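PDB 4Q3N: MGS-M5 from Unidentified, which probably catalyses the NAD-dependent interconversion of L-lactate and pyruvate, as a member of the lactate/malate dehydrogenase family. Local coordinates for residues 17-22 against 46-51; 26-31 against 240-245; 32-37 against 67-72. All coordinates share one frame; numbering follows the deposited sequence.

Contact 1. Residues 17-22 against 46-51; sequences SYAYAM and MDLNHG
Leu48 reaches across from helix 38-49 and sets its two methyls on neighbouring residues of helix 13-25, and this fork is the apolar part of the contact. Leu48 CD1 lies 3.9 Å from Ala19 CB. The other branch goes to Tyr20, where Leu48 CD2 comes within 3.6 Å of Tyr20 CD1 and also lies 3.9 Å from Tyr20 CA. The two side chains cross obliquely, so the methyl approaches the ring at a slant, near its root. Leu31 and Leu33 of strand 30-34 also touch Leu48.

The polar ends of Tyr20 and Asp47 both reach the second subunit. With Tyr20 CG anti to the backbone N (chi1 -168°), the ring runs past Leu48 and its OH is hydrogen-bonded to Tyr232 O of that subunit. Beside Leu48, Asp47 forms a salt bridge with Lys227 of the second subunit and hydrogen bonds with its Thr230, Tyr231 and Tyr232.

Between the two helices the chemistry is therefore purely van der Waals: small methyl-to-methyl and methyl-to-ring contacts let the helices lie together over the Rossmann sheet, while the polar ends of Tyr20 and Asp47 bond across the subunit interface.

Contact 2. Residues 26-31 against 240-245; sequences GTVEEL and RITAAI
Thr27 faces Thr242 and Ala243 of helix 232-246 from the turn that follows helix 13-25. Thr27 CB points toward that helix and sits 3.9 Å from Met22 SD, on the last full turn of the helix just left. From CB the side chain splits. Thr27 OG1 turns back beside its own backbone N and lies 3.6 Å from Met22 CG. The methyl CG2 takes the opposite course, anti to the backbone N, and makes the crossing: Thr27 CG2 meets Thr242 CG2 at 4.0 Å, the two side chains at about a right angle. Thr27 CG2 also comes within 4.4 Å of Ala243 CB. Val28 adds a lighter touch, its CG1 lying 4.4 Å from Thr242 CG2.

Thr242 keeps its two branches apart in the same manner. The methyl serves the contact, while OG1 is hydrogen-bonded to Leu238 O one turn earlier and to Tyr18 OH of helix 13-25.

What places Thr27 here is a Schellman motif: Gly26, with positive phi, ends helix 13-25, and Thr27 N bonds back to Met22 O. The chain then runs into strand 30-34, so this is the alpha-to-beta turn of the first beta-alpha-beta unit of a Rossmann fold, packed here against a helix of the C-terminal lactate/malate dehydrogenase family region.

Contact 3. Residues 32-37 against 67-72; sequences VLLDID and KDCKDA
Val32 and Asp68 form the closer half of this contact, meeting through carbon rather than charge. Val32 CG1, anti to its own nitrogen at chi1 179°, lies 4.0 Å from Asp68 CB and 4.2 Å from Asp68 OD2, with the two side chains at about a right angle. The methyl thus touches the root and one oxygen of an acid whose polar bonds go elsewhere: Asp68 OD1 to Lys62 in a salt bridge, OD2 to the backbone N of Asp65. That pair of bonds fixes the rotation of the carboxylate and satisfies its oxygens in a buried place. Two residues on, Leu34 points the same way, and Leu34 CD2 lies 4.4 Å from Cys69 SG, a looser apolar touch.

After Leu34 the continuation of the strand leaves the loop, and Ile36 and Asp37 are exposed. Asp37 N donates to Asp35 OD1 at 2.7 Å through that oxygen's anti lone pair, forming an Asx turn with an N-H...O angle of 163°. Asp35 OD2 takes Thr11 N, and Asp37 caps the start of helix 38-49 through Lys40 N. The loop, for its part, exposes Lys67, Lys70 and Asp71. Lys5 forms a salt bridge with Asp71 inside the type I turn 69-72 and a hydrogen bond with Asp68 O just before it.

Strand 30-34 lies between strands 5-9 and 60-63 of the parallel Rossmann sheet. Val32 and Leu34 project from one face onto the 67-72 loop that leads to strand 74-77, whereas Leu33 on the other face packs against helix 38-49.

How the contacts relate
Contacts 2 and 3 take successive parts of one length of chain: contact 2 the turn leading into strand 30-34, contact 3 the strand's later residues. Contact 1 lies over the strand, with Ala19 touching Leu31 and Leu33. The residues that touch in contacts 1 and 3 are buried, while contact 2 is only partly so and joins regions far apart in sequence. All three rest on apolar touches, but their polar neighbours differ: contact 1 borders the second subunit, the turn of contact 2 carries Glu29 to Arg2 of the third subunit, and contact 3 has its charged partners within its own chain.

Contact 1. Residues 17-22 against 46-51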
ATOM      1  N   SER A  17     -13.275 -12.779   8.284  1.00 19.86           N
ATOM      2  CA  SER A  17     -13.195 -11.359   7.939  1.00 20.52           C
ATOM      3  C   SER A  17     -11.781 -10.866   8.265  1.00 21.06           C
ATOM      4  O   SER A  17     -11.138 -10.165   7.487  1.00 21.36           O
ATOM      5  CB  SER A  17     -14.256 -10.582   8.712  1.00 20.33           C
ATOM      6  OG  SER A  17     -15.544 -10.898   8.181  1.00 23.86           O
ATOM      7  N   TYR A  18     -11.267 -11.321   9.393  1.00 20.96           N
ATOM      8  CA  TYR A  18      -9.881 -11.047   9.752  1.00 20.15           C
ATOM      9  C   TYR A  18      -8.903 -11.579   8.675  1.00 20.89           C
ATOM     10  O   TYR A  18      -8.040 -10.825   8.153  1.00 19.94           O
ATOM     11  CB  TYR A  18      -9.580 -11.687  11.116  1.00 20.23           C
ATOM     12  CG  TYR A  18      -8.091 -11.759  11.470  1.00 20.23           C
ATOM     13  CD1 TYR A  18      -7.284 -10.619  11.474  1.00 21.06           C
ATOM     14  CD2 TYR A  18      -7.516 -12.966  11.825  1.00 19.64           C
ATOM     15  CE1 TYR A  18      -5.887 -10.696  11.835  1.00 21.96           C
ATOM     16  CE2 TYR A  18      -6.143 -13.064  12.213  1.00 21.75           C
ATOM     17  CZ  TYR A  18      -5.348 -11.918  12.219  1.00 23.21           C
ATOM     18  OH  TYR A  18      -4.017 -12.017  12.579  1.00 24.97           O
ATOM     19  N   ALA A  19      -9.035 -12.850   8.313  1.00 20.75           N
ATOM     20  CA  ALA A  19      -8.169 -13.427   7.302  1.00 21.44           C
ATOM     21  C   ALA A  19      -8.289 -12.664   5.955  1.00 20.80           C
ATOM     22  O   ALA A  19      -7.263 -12.330   5.347  1.00 23.09           O
ATOM     23  CB  ALA A  19      -8.478 -14.896   7.101  1.00 19.24           C
ATOM     24  N   TYR A  20      -9.519 -12.356   5.536  1.00 20.89           N
ATOM     25  CA  TYR A  20      -9.685 -11.709   4.237  1.00 19.82           C
ATOM     26  C   TYR A  20      -9.074 -10.319   4.279  1.00 20.75           C
ATOM     27  O   TYR A  20      -8.515  -9.851   3.284  1.00 21.08           O
ATOM     28  CB  TYR A  20     -11.140 -11.578   3.887  1.00 19.33           C
ATOM     29  CG  TYR A  20     -11.495 -11.192   2.454  1.00 18.71           C
ATOM     30  CD1 TYR A  20     -10.967 -11.883   1.342  1.00 18.30           C
ATOM     31  CD2 TYR A  20     -12.461 -10.250   2.236  1.00 18.08           C
ATOM     32  CE1 TYR A  20     -11.424 -11.574   0.051  1.00 18.56           C
ATOM     33  CE2 TYR A  20     -12.925  -9.945   0.955  1.00 19.83           C
ATOM     34  CZ  TYR A  20     -12.411 -10.630  -0.105  1.00 18.07           C
ATOM     35  OH  TYR A  20     -12.945 -10.308  -1.324  1.00 20.00           O
ATOM     36  N   ALA A  21      -9.278  -9.619   5.387  1.00 20.96           N
ATOM     37  CA  ALA A  21      -8.707  -8.272   5.511  1.00 20.47           C
ATOM     38  C   ALA A  21      -7.180  -8.337   5.420  1.00 20.89           C
ATOM     39  O   ALA A  21      -6.549  -7.479   4.748  1.00 21.42           O
ATOM     40  CB  ALA A  21      -9.187  -7.581   6.850  1.00 17.88           C
ATOM     41  N   MET A  22      -6.575  -9.352   6.056  1.00 20.95           N
ATOM     42  CA  MET A  22      -5.109  -9.550   5.949  1.00 22.56           C
ATOM     43  C   MET A  22      -4.650  -9.815   4.533  1.00 22.94           C
ATOM     44  O   MET A  22      -3.605  -9.296   4.118  1.00 24.74           O
ATOM     45  CB  MET A  22      -4.625 -10.706   6.836  1.00 20.66           C
ATOM     46  CG  MET A  22      -4.541 -10.242   8.321  1.00 23.53           C
ATOM     47  SD  MET A  22      -3.401 -11.264   9.226  1.00 29.15           S
ATOM     48  CE  MET A  22      -4.316 -12.773   9.176  1.00 26.61           C
ATOM     49  N   MET A  46      -9.585 -22.303  -0.047  1.00 23.20           N
ATOM     50  CA  MET A  46      -9.777 -22.185  -1.512  1.00 24.48           C
ATOM     51  C   MET A  46     -10.253 -20.777  -1.861  1.00 24.41           C
ATOM     52  O   MET A  46      -9.682 -20.106  -2.737  1.00 24.38           O
ATOM     53  CB  MET A  46     -10.783 -23.182  -2.040  1.00 26.43           C
ATOM     54  CG  MET A  46     -10.375 -24.621  -1.880  1.00 28.56           C
ATOM     55  SD  MET A  46     -11.780 -25.679  -2.218  1.00 31.39           S
ATOM     56  CE  MET A  46     -11.025 -27.295  -1.885  1.00 36.73           C
ATOM     57  N   ASP A  47     -11.275 -20.308  -1.159  1.00 23.11           N
ATOM     58  CA  ASP A  47     -11.954 -19.064  -1.546  1.00 22.72           C
ATOM     59  C   ASP A  47     -10.972 -17.890  -1.380  1.00 22.98           C
ATOM     60  O   ASP A  47     -10.954 -16.972  -2.215  1.00 22.66           O
ATOM     61  CB  ASP A  47     -13.231 -18.855  -0.692  1.00 23.11           C
ATOM     62  CG  ASP A  47     -14.279 -17.953  -1.354  1.00 25.84           C
ATOM     63  OD1 ASP A  47     -14.206 -17.680  -2.585  1.00 27.81           O
ATOM     64  OD2 ASP A  47     -15.227 -17.536  -0.621  1.00 26.52           O
ATOM     65  N   LEU A  48     -10.162 -17.925  -0.314  1.00 22.05           N
ATOM     66  CA  LEU A  48      -9.124 -16.874  -0.142  1.00 21.55           C
ATOM     67  C   LEU A  48      -8.070 -16.991  -1.226  1.00 22.39           C
ATOM     68  O   LEU A  48      -7.705 -15.984  -1.809  1.00 22.98           O
ATOM     69  CB  LEU A  48      -8.446 -16.963   1.210  1.00 22.28           C
ATOM     70  CG  LEU A  48      -9.248 -16.582   2.463  1.00 23.72           C
ATOM     71  CD1 LEU A  48      -8.301 -16.729   3.694  1.00 22.41           C
ATOM     72  CD2 LEU A  48      -9.776 -15.150   2.372  1.00 21.53           C
ATOM     73  N   ASN A  49      -7.567 -18.217  -1.472  1.00 21.44           N
ATOM     74  CA  ASN A  49      -6.494 -18.403  -2.466  1.00 22.65           C
ATOM     75  C   ASN A  49      -6.862 -17.928  -3.849  1.00 23.07           C
ATOM     76  O   ASN A  49      -6.025 -17.398  -4.574  1.00 22.69           O
ATOM     77  CB  ASN A  49      -6.062 -19.879  -2.566  1.00 24.31           C
ATOM     78  CG  ASN A  49      -5.015 -20.219  -1.517  1.00 24.97           C
ATOM     79  OD1 ASN A  49      -4.168 -19.366  -1.212  1.00 23.96           O
ATOM     80  ND2 ASN A  49      -5.072 -21.434  -0.942  1.00 22.71           N
ATOM     81  N   HIS A  50      -8.132 -18.078  -4.201  1.00 21.82           N
ATOM     82  CA  HIS A  50      -8.574 -17.713  -5.533  1.00 24.01           C
ATOM     83  C   HIS A  50      -8.546 -16.208  -5.790  1.00 25.34           C
ATOM     84  O   HIS A  50      -8.673 -15.781  -6.922  1.00 29.40           O
ATOM     85  CB  HIS A  50      -9.990 -18.274  -5.780  1.00 23.05           C
ATOM     86  CG  HIS A  50     -10.005 -19.761  -5.806  1.00 24.68           C
ATOM     87  ND1 HIS A  50     -11.166 -20.514  -5.757  1.00 27.09           N
ATOM     88  CD2 HIS A  50      -8.988 -20.647  -5.877  1.00 25.10           C
ATOM     89  CE1 HIS A  50     -10.858 -21.798  -5.798  1.00 27.51           C
ATOM     90  NE2 HIS A  50      -9.537 -21.910  -5.876  1.00 27.30           N
ATOM     91  N   GLY A  51      -8.442 -15.400  -4.761  1.00 23.88           N
ATOM     92  CA  GLY A  51      -8.353 -13.953  -4.993  1.00 24.74           C
ATOM     93  C   GLY A  51      -6.885 -13.466  -5.048  1.00 26.46           C
ATOM     94  O   GLY A  51      -6.612 -12.313  -5.427  1.00 24.42           O
TER

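Contact 2. Residues 26-31 against 240-245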
ATOM      1  N   GLY A  26      -2.267  -7.430   2.622  1.00 21.76           N
ATOM      2  CA  GLY A  26      -0.923  -8.050   2.594  1.00 22.56           C
ATOM      3  C   GLY A  26      -0.179  -7.999   3.934  1.00 22.75           C
ATOM      4  O   GLY A  26       1.021  -7.732   3.999  1.00 21.19           O
ATOM      5  N   THR A  27      -0.876  -8.253   5.038  1.00 20.38           N
ATOM      6  CA  THR A  27      -0.283  -8.137   6.387  1.00 21.22           C
ATOM      7  C   THR A  27       0.848  -9.087   6.686  1.00 21.50           C
ATOM      8  O   THR A  27       1.894  -8.694   7.245  1.00 22.25           O
ATOM      9  CB  THR A  27      -1.387  -8.387   7.457  1.00 22.68           C
ATOM     10  OG1 THR A  27      -2.455  -7.513   7.113  1.00 23.21           O
ATOM     11  CG2 THR A  27      -0.845  -8.027   8.860  1.00 22.07           C
ATOM     12  N   VAL A  28       0.663 -10.343   6.286  1.00 20.80           N
ATOM     13  CA  VAL A  28       1.733 -11.327   6.520  1.00 21.93           C
ATOM     14  C   VAL A  28       1.849 -12.199   5.283  1.00 21.74           C
ATOM     15  O   VAL A  28       0.960 -12.166   4.442  1.00 23.28           O
ATOM     16  CB  VAL A  28       1.440 -12.240   7.761  1.00 21.92           C
ATOM     17  CG1 VAL A  28       1.329 -11.416   9.027  1.00 21.80           C
ATOM     18  CG2 VAL A  28       0.122 -13.064   7.523  1.00 23.11           C
ATOM     19  N   GLU A  29       2.916 -12.995   5.223  1.00 22.36           N
ATOM     20  CA  GLU A  29       3.134 -13.950   4.156  1.00 23.41           C
ATOM     21  C   GLU A  29       2.248 -15.230   4.272  1.00 26.33           C
ATOM     22  O   GLU A  29       1.724 -15.723   3.271  1.00 25.39           O
ATOM     23  CB  GLU A  29       4.589 -14.395   4.155  1.00 25.00           C
ATOM     24  CG  GLU A  29       4.897 -15.388   3.006  1.00 26.95           C
ATOM     25  CD  GLU A  29       6.353 -15.811   2.937  1.00 31.13           C
ATOM     26  OE1 GLU A  29       7.251 -15.013   3.350  1.00 32.39           O
ATOM     27  OE2 GLU A  29       6.618 -16.930   2.427  1.00 31.33           O
ATOM     28  N   GLU A  30       2.150 -15.802   5.485  1.00 25.54           N
ATOM     29  CA  GLU A  30       1.595 -17.173   5.624  1.00 27.58           C
ATOM     30  C   GLU A  30       0.412 -17.217   6.567  1.00 25.33           C
ATOM     31  O   GLU A  30       0.499 -16.709   7.678  1.00 23.70           O
ATOM     32  CB  GLU A  30       2.658 -18.138   6.169  1.00 33.13           C
ATOM     33  CG  GLU A  30       3.944 -18.214   5.445  1.00 41.77           C
ATOM     34  CD  GLU A  30       4.821 -19.307   6.069  1.00 49.47           C
ATOM     35  OE1 GLU A  30       5.725 -18.951   6.861  1.00 50.70           O
ATOM     36  OE2 GLU A  30       4.540 -20.509   5.829  1.00 56.18           O
ATOM     37  N   LEU A  31      -0.653 -17.885   6.143  1.00 23.22           N
ATOM     38  CA  LEU A  31      -1.888 -17.966   6.900  0.50 22.03           C
ATOM     39  C   LEU A  31      -2.310 -19.435   6.979  1.00 22.90           C
ATOM     40  O   LEU A  31      -2.297 -20.115   5.946  1.00 23.55           O
ATOM     41  CB  LEU A  31      -2.943 -17.136   6.185  0.50 21.35           C
ATOM     42  CG  LEU A  31      -4.333 -16.923   6.714  0.50 20.74           C
ATOM     43  CD1 LEU A  31      -4.186 -16.289   8.069  0.50 20.77           C
ATOM     44  CD2 LEU A  31      -5.132 -16.039   5.736  0.50 19.95           C
ATOM     45  N   ARG A 240      -5.050  -4.747  12.660  1.00 22.31           N
ATOM     46  CA  ARG A 240      -4.199  -3.668  13.161  1.00 22.83           C
ATOM     47  C   ARG A 240      -3.335  -4.140  14.293  1.00 22.32           C
ATOM     48  O   ARG A 240      -2.156  -3.747  14.397  1.00 24.97           O
ATOM     49  CB  ARG A 240      -5.036  -2.483  13.636  1.00 23.44           C
ATOM     50  CG  ARG A 240      -4.191  -1.211  13.891  1.00 24.12           C
ATOM     51  CD  ARG A 240      -3.532  -0.716  12.517  1.00 28.38           C
ATOM     52  NE  ARG A 240      -2.487   0.289  12.709  1.00 31.42           N
ATOM     53  CZ  ARG A 240      -1.239   0.049  13.114  1.00 31.39           C
ATOM     54  NH1 ARG A 240      -0.854  -1.175  13.472  1.00 29.10           N
ATOM     55  NH2 ARG A 240      -0.376   1.060  13.205  1.00 30.98           N
ATOM     56  N   ILE A 241      -3.907  -4.971  15.167  1.00 21.37           N
ATOM     57  CA  ILE A 241      -3.125  -5.549  16.275  1.00 20.97           C
ATOM     58  C   ILE A 241      -2.010  -6.419  15.704  1.00 22.00           C
ATOM     59  O   ILE A 241      -0.852  -6.325  16.106  1.00 20.13           O
ATOM     60  CB  ILE A 241      -4.013  -6.369  17.230  1.00 19.83           C
ATOM     61  CG1 ILE A 241      -4.990  -5.413  17.972  1.00 18.61           C
ATOM     62  CG2 ILE A 241      -3.156  -7.154  18.216  1.00 18.82           C
ATOM     63  CD1 ILE A 241      -6.269  -6.138  18.588  1.00 18.71           C
ATOM     64  N   THR A 242      -2.362  -7.233  14.718  1.00 21.53           N
ATOM     65  CA  THR A 242      -1.390  -8.115  14.065  1.00 20.71           C
ATOM     66  C   THR A 242      -0.233  -7.306  13.441  1.00 20.60           C
ATOM     67  O   THR A 242       0.948  -7.684  13.518  1.00 21.30           O
ATOM     68  CB  THR A 242      -2.098  -8.963  12.988  1.00 20.47           C
ATOM     69  OG1 THR A 242      -3.160  -9.720  13.637  1.00 20.54           O
ATOM     70  CG2 THR A 242      -1.104  -9.927  12.320  1.00 19.92           C
ATOM     71  N   ALA A 243      -0.585  -6.218  12.781  1.00 21.14           N
ATOM     72  CA  ALA A 243       0.430  -5.402  12.070  1.00 20.01           C
ATOM     73  C   ALA A 243       1.367  -4.742  13.055  1.00 20.00           C
ATOM     74  O   ALA A 243       2.575  -4.670  12.830  1.00 22.94           O
ATOM     75  CB  ALA A 243      -0.267  -4.339  11.189  1.00 20.15           C
ATOM     76  N   ALA A 244       0.821  -4.319  14.204  1.00 19.57           N
ATOM     77  CA  ALA A 244       1.693  -3.709  15.236  1.00 22.51           C
ATOM     78  C   ALA A 244       2.746  -4.696  15.701  1.00 21.80           C
ATOM     79  O   ALA A 244       3.913  -4.332  15.967  1.00 23.45           O
ATOM     80  CB  ALA A 244       0.869  -3.235  16.424  1.00 24.21           C
ATOM     81  N   ILE A 245       2.342  -5.964  15.829  1.00 21.24           N
ATOM     82  CA  ILE A 245       3.289  -7.014  16.248  1.00 21.32           C
ATOM     83  C   ILE A 245       4.268  -7.411  15.119  1.00 21.89           C
ATOM     84  O   ILE A 245       5.481  -7.370  15.291  1.00 24.55           O
ATOM     85  CB  ILE A 245       2.527  -8.287  16.733  1.00 19.90           C
ATOM     86  CG1 ILE A 245       1.701  -7.935  17.972  1.00 19.70           C
ATOM     87  CG2 ILE A 245       3.569  -9.461  16.948  1.00 24.53           C
ATOM     88  CD1 ILE A 245       0.604  -9.025  18.317  1.00 21.97           C
TER

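Contact 3. Residues 32-37 against 67-72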
ATOM      1  N   VAL A  32      -2.679 -19.912   8.166  1.00 22.44           N
ATOM      2  CA  VAL A  32      -3.190 -21.280   8.282  1.00 23.59           C
ATOM      3  C   VAL A  32      -4.545 -21.186   8.972  1.00 24.40           C
ATOM      4  O   VAL A  32      -4.674 -20.496   9.987  1.00 23.43           O
ATOM      5  CB  VAL A  32      -2.263 -22.191   9.068  1.00 26.35           C
ATOM      6  CG1 VAL A  32      -2.878 -23.607   9.170  1.00 27.18           C
ATOM      7  CG2 VAL A  32      -0.831 -22.261   8.416  1.00 24.55           C
ATOM      8  N   LEU A  33      -5.550 -21.841   8.399  1.00 22.33           N
ATOM      9  CA  LEU A  33      -6.907 -21.804   8.917  1.00 22.43           C
ATOM     10  C   LEU A  33      -7.231 -23.130   9.599  1.00 24.78           C
ATOM     11  O   LEU A  33      -7.047 -24.210   8.992  1.00 24.26           O
ATOM     12  CB  LEU A  33      -7.914 -21.563   7.783  1.00 22.73           C
ATOM     13  CG  LEU A  33      -7.591 -20.323   6.913  1.00 22.19           C
ATOM     14  CD1 LEU A  33      -8.658 -20.241   5.825  1.00 20.77           C
ATOM     15  CD2 LEU A  33      -7.588 -19.005   7.739  1.00 23.49           C
ATOM     16  N   LEU A  34      -7.689 -23.058  10.847  1.00 25.08           N
ATOM     17  CA  LEU A  34      -8.080 -24.256  11.607  1.00 27.04           C
ATOM     18  C   LEU A  34      -9.553 -24.185  11.963  1.00 28.28           C
ATOM     19  O   LEU A  34     -10.037 -23.146  12.394  1.00 27.26           O
ATOM     20  CB  LEU A  34      -7.278 -24.382  12.906  1.00 30.32           C
ATOM     21  CG  LEU A  34      -6.028 -25.253  12.924  1.00 34.14           C
ATOM     22  CD1 LEU A  34      -5.077 -24.785  11.835  1.00 34.59           C
ATOM     23  CD2 LEU A  34      -5.354 -25.188  14.327  1.00 34.57           C
ATOM     24  N   ASP A  35     -10.257 -25.286  11.823  1.00 27.65           N
ATOM     25  CA  ASP A  35     -11.641 -25.314  12.246  1.00 29.64           C
ATOM     26  C   ASP A  35     -11.980 -26.736  12.601  1.00 30.40           C
ATOM     27  O   ASP A  35     -11.459 -27.661  11.987  1.00 29.20           O
ATOM     28  CB  ASP A  35     -12.573 -24.812  11.137  1.00 30.84           C
ATOM     29  CG  ASP A  35     -13.954 -24.475  11.655  1.00 34.50           C
ATOM     30  OD1 ASP A  35     -14.779 -25.397  11.798  1.00 35.94           O
ATOM     31  OD2 ASP A  35     -14.228 -23.306  11.929  1.00 35.04           O
ATOM     32  N   ILE A  36     -12.852 -26.929  13.577  1.00 33.47           N
ATOM     33  CA  ILE A  36     -13.268 -28.298  13.902  1.00 37.59           C
ATOM     34  C   ILE A  36     -13.921 -28.933  12.668  1.00 36.72           C
ATOM     35  O   ILE A  36     -13.902 -30.138  12.491  1.00 36.21           O
ATOM     36  CB  ILE A  36     -14.204 -28.304  15.124  1.00 42.71           C
ATOM     37  CG1 ILE A  36     -14.662 -29.723  15.410  1.00 50.99           C
ATOM     38  CG2 ILE A  36     -15.371 -27.380  14.911  1.00 42.52           C
ATOM     39  CD1 ILE A  36     -13.493 -30.721  15.579  1.00 57.00           C
ATOM     40  N   ASP A  37     -14.474 -28.127  11.776  1.00 35.67           N
ATOM     41  CA  ASP A  37     -15.052 -28.664  10.528  1.00 36.63           C
ATOM     42  C   ASP A  37     -13.942 -28.511   9.482  1.00 35.38           C
ATOM     43  O   ASP A  37     -13.745 -27.417   8.923  1.00 30.22           O
ATOM     44  CB  ASP A  37     -16.337 -27.894  10.150  1.00 38.82           C
ATOM     45  CG  ASP A  37     -16.938 -28.326   8.808  1.00 41.96           C
ATOM     46  OD1 ASP A  37     -16.337 -29.135   8.079  1.00 42.72           O
ATOM     47  OD2 ASP A  37     -18.044 -27.843   8.480  1.00 43.90           O
ATOM     48  N   LYS A  67      -0.698 -29.009  14.736  1.00 35.66           N
ATOM     49  CA  LYS A  67       0.742 -29.093  14.525  1.00 39.94           C
ATOM     50  C   LYS A  67       1.281 -27.932  13.683  1.00 36.92           C
ATOM     51  O   LYS A  67       2.456 -27.567  13.814  1.00 36.61           O
ATOM     52  CB  LYS A  67       1.131 -30.445  13.905  1.00 47.25           C
ATOM     53  CG  LYS A  67       0.660 -30.679  12.470  1.00 52.29           C
ATOM     54  CD  LYS A  67       1.138 -32.063  11.967  1.00 60.47           C
ATOM     55  CE  LYS A  67       0.633 -32.377  10.548  1.00 65.43           C
ATOM     56  NZ  LYS A  67       1.060 -31.353   9.534  1.00 69.49           N
ATOM     57  N   ASP A  68       0.455 -27.332  12.834  1.00 33.44           N
ATOM     58  CA  ASP A  68       0.928 -26.136  12.108  1.00 34.20           C
ATOM     59  C   ASP A  68       1.198 -24.916  12.967  1.00 32.49           C
ATOM     60  O   ASP A  68       1.755 -23.940  12.474  1.00 31.43           O
ATOM     61  CB  ASP A  68      -0.077 -25.738  11.014  1.00 35.10           C
ATOM     62  CG  ASP A  68      -0.170 -26.794   9.952  1.00 40.10           C
ATOM     63  OD1 ASP A  68       0.879 -27.101   9.334  1.00 41.48           O
ATOM     64  OD2 ASP A  68      -1.261 -27.384   9.804  1.00 36.83           O
ATOM     65  N   CYS A  69       0.820 -24.964  14.241  1.00 30.18           N
ATOM     66  CA  CYS A  69       1.058 -23.851  15.142  1.00 30.32           C
ATOM     67  C   CYS A  69       2.513 -23.780  15.557  1.00 31.71           C
ATOM     68  O   CYS A  69       2.949 -22.774  16.115  1.00 32.23           O
ATOM     69  CB  CYS A  69       0.191 -23.957  16.404  1.00 31.24           C
ATOM     70  SG  CYS A  69      -1.555 -23.660  16.054  1.00 31.21           S
ATOM     71  N   LYS A  70       3.255 -24.851  15.323  1.00 30.65           N
ATOM     72  CA  LYS A  70       4.553 -25.011  15.982  1.00 31.15           C
ATOM     73  C   LYS A  70       5.462 -23.799  15.747  1.00 34.49           C
ATOM     74  O   LYS A  70       6.081 -23.298  16.678  1.00 35.45           O
ATOM     75  CB  LYS A  70       5.267 -26.264  15.495  1.00 33.11           C
ATOM     76  CG  LYS A  70       6.688 -26.416  16.083  1.00 35.59           C
ATOM     77  CD  LYS A  70       7.313 -27.751  15.676  1.00 47.14           C
ATOM     78  CE  LYS A  70       8.766 -27.829  16.146  1.00 49.97           C
ATOM     79  NZ  LYS A  70       9.199 -29.221  16.406  1.00 54.59           N
ATOM     80  N   ASP A  71       5.494 -23.302  14.510  1.00 33.55           N
ATOM     81  CA  ASP A  71       6.363 -22.171  14.184  1.00 37.63           C
ATOM     82  C   ASP A  71       5.541 -20.937  13.794  1.00 33.59           C
ATOM     83  O   ASP A  71       6.017 -20.103  13.049  1.00 32.41           O
ATOM     84  CB  ASP A  71       7.291 -22.553  13.034  1.00 44.88           C
ATOM     85  CG  ASP A  71       6.525 -23.160  11.866  1.00 50.68           C
ATOM     86  OD1 ASP A  71       5.291 -23.476  12.037  1.00 51.22           O
ATOM     87  OD2 ASP A  71       7.148 -23.331  10.790  1.00 55.05           O
ATOM     88  N   ALA A  72       4.289 -20.868  14.227  1.00 29.12           N
ATOM     89  CA  ALA A  72       3.468 -19.677  13.991  1.00 27.15           C
ATOM     90  C   ALA A  72       3.926 -18.564  14.938  1.00 27.37           C
ATOM     91  O   ALA A  72       4.286 -18.842  16.075  1.00 28.39           O
ATOM     92  CB  ALA A  72       2.015 -19.990  14.200  1.00 26.10           C
TER